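Local coordinates for protein creatinine amidohydrolase (PDB 3NO4) that probably hydrolyses carbon-nitrogen bonds in linear amides, as a metal-dependent member of the creatininase superfamily, at residues E31-Q36 with G75-P80. Numbering follows the deposited sequence. Where two conformers were deposited one is given.
Sequences EAYLQQ and GAIVGP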
loop_
_atom_site.group_PDB
_atom_site.type_symbol
_atom_site.label_atom_id
_atom_site.label_comp_id
_atom_site.label_asym_id
_atom_site.label_seq_id
_atom_site.Cartn_x
_atom_site.Cartn_y
_atom_site.Cartn_z
ATOM N N GLU A 31 7.314 -31.874 6.363
ATOM C CA GLU A 31 6.077 -32.598 6.588
ATOM C C GLU A 31 6.208 -33.591 7.754
ATOM O O GLU A 31 5.352 -33.609 8.638
ATOM C CB GLU A 31 5.649 -33.325 5.301
ATOM C CG GLU A 31 4.306 -34.035 5.360
ATOM C CD GLU A 31 3.947 -34.691 4.033
ATOM O OE1 GLU A 31 4.638 -35.632 3.604
ATOM O OE2 GLU A 31 2.974 -34.262 3.425
ATOM N N ALA A 32 7.289 -34.366 7.787
ATOM C CA ALA A 32 7.533 -35.291 8.908
ATOM C C ALA A 32 7.678 -34.533 10.252
ATOM O O ALA A 32 7.053 -34.911 11.244
ATOM C CB ALA A 32 8.765 -36.193 8.645
ATOM N N TYR A 33 8.444 -33.440 10.255
ATOM C CA TYR A 33 8.598 -32.562 11.433
ATOM C C TYR A 33 7.269 -32.044 11.965
ATOM O O TYR A 33 7.055 -32.056 13.187
ATOM C CB TYR A 33 9.533 -31.390 11.120
ATOM C CG TYR A 33 9.635 -30.318 12.174
ATOM C CD1 TYR A 33 8.718 -29.249 12.222
ATOM C CD2 TYR A 33 10.646 -30.357 13.126
ATOM C CE1 TYR A 33 8.817 -28.263 13.193
ATOM C CE2 TYR A 33 10.746 -29.378 14.111
ATOM C CZ TYR A 33 9.844 -28.339 14.142
ATOM O OH TYR A 33 9.999 -27.370 15.107
ATOM N N LEU A 34 6.400 -31.583 11.055
ATOM C CA LEU A 34 5.077 -31.053 11.421
ATOM C C LEU A 34 4.126 -32.042 12.101
ATOM O O LEU A 34 3.175 -31.602 12.732
ATOM C CB LEU A 34 4.370 -30.387 10.223
ATOM C CG LEU A 34 4.952 -29.018 9.826
ATOM C CD1 LEU A 34 4.459 -28.570 8.471
ATOM C CD2 LEU A 34 4.582 -27.990 10.892
ATOM N N GLN A 35 4.377 -33.348 11.975
ATOM C CA GLN A 35 3.650 -34.346 12.784
ATOM C C GLN A 35 3.998 -34.231 14.283
ATOM O O GLN A 35 3.156 -34.525 15.107
ATOM C CB GLN A 35 3.943 -35.782 12.302
ATOM C CG GLN A 35 3.541 -36.097 10.844
ATOM C CD GLN A 35 2.022 -35.977 10.582
ATOM O OE1 GLN A 35 1.610 -35.139 9.796
ATOM N NE2 GLN A 35 1.198 -36.817 11.246
ATOM N N GLN A 36 5.240 -33.820 14.596
ATOM C CA GLN A 36 5.772 -33.766 15.966
ATOM C C GLN A 36 5.664 -32.358 16.579
ATOM O O GLN A 36 5.477 -32.223 17.770
ATOM C CB GLN A 36 7.250 -34.204 15.975
ATOM C CG GLN A 36 7.560 -35.514 15.251
ATOM C CD GLN A 36 6.747 -36.645 15.795
ATOM O OE1 GLN A 36 6.186 -36.547 16.889
ATOM N NE2 GLN A 36 6.650 -37.726 15.032
ATOM N N GLY A 75 15.244 -29.109 19.504
ATOM C CA GLY A 75 14.592 -29.789 18.400
ATOM C C GLY A 75 13.764 -28.887 17.473
ATOM O O GLY A 75 13.018 -29.409 16.658
ATOM N N ALA A 76 13.865 -27.557 17.579
ATOM C CA ALA A 76 13.089 -26.659 16.709
ATOM C C ALA A 76 13.743 -26.502 15.335
ATOM O O ALA A 76 14.951 -26.302 15.224
ATOM C CB ALA A 76 12.912 -25.302 17.340
ATOM N N ILE A 77 12.917 -26.510 14.295
ATOM C CA ILE A 77 13.350 -26.147 12.950
ATOM C C ILE A 77 13.674 -24.652 12.901
ATOM O O ILE A 77 12.954 -23.824 13.499
ATOM C CB ILE A 77 12.308 -26.564 11.849
ATOM C CG1 ILE A 77 12.981 -26.641 10.456
ATOM C CG2 ILE A 77 11.067 -25.651 11.803
ATOM C CD1 ILE A 77 12.163 -27.406 9.465
ATOM N N VAL A 78 14.774 -24.305 12.227
ATOM C CA VAL A 78 15.258 -22.912 12.205
ATOM C C VAL A 78 15.177 -22.419 10.779
ATOM O O VAL A 78 15.859 -22.953 9.892
ATOM C CB VAL A 78 16.664 -22.788 12.739
ATOM C CG1 VAL A 78 17.197 -21.326 12.596
ATOM C CG2 VAL A 78 16.736 -23.308 14.187
ATOM N N GLY A 79 14.311 -21.419 10.561
ATOM C CA GLY A 79 14.177 -20.804 9.255
ATOM C C GLY A 79 15.357 -19.906 8.879
ATOM O O GLY A 79 16.229 -19.665 9.690
ATOM N N PRO A 80 15.397 -19.431 7.620
ATOM C CA PRO A 80 16.491 -18.584 7.151
ATOM C C PRO A 80 16.472 -17.223 7.820
ATOM O O PRO A 80 15.387 -16.702 8.109
ATOM C CB PRO A 80 16.203 -18.437 5.652
ATOM C CG PRO A 80 14.720 -18.685 5.517
ATOM C CD PRO A 80 14.415 -19.696 6.555
#
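Tyr33 reaches from helix 27-36 to the start of strand 77-78 and meets Gly75, Ala76 and Ile77. The strand belongs to the parallel sheet of this creatininase-family alpha/beta fold, where it runs between strands 20-21 and 39-44. The contact is thus a helix-to-sheet junction carried by one aromatic side chain.

The polar part centres on the phenol oxygen. The backbone N of Ile77 donates a hydrogen bond to Tyr33 OH at 3.1 Å, and at 170° it is almost straight. The same hydroxyl is hydrogen-bonded to Gly39 O at the start of the neighbouring strand, so one oxygen links the helix to the beginnings of two adjacent strands.

The apolar part lies over the ring. Ile77 CB lies over one face, displaced toward the rim, 4.0 Å from the centroid of the Tyr33 ring, in a CH-pi contact. Ile77 CG2 adds a contact at 3.7 Å to Tyr33 CE1. With chi1 at 172°, Tyr33 CG stands opposite the backbone N, and the phenol extends from the helix toward the strand. Phe120 and Met20 pack on both Tyr33 and Ile77, and Tyr260 of helix 242-265 also touches the tyrosine. A leucine in place of Tyr33 would probably leave the Ile77 N-H and Gly39 O without their shared hydroxyl and open a gap beside Ile77.

Gly75 follows helix 58-74 and has positive phi. Gly75 O lies at the ring edge, in its plane, 3.4 Å from Tyr33 CE2.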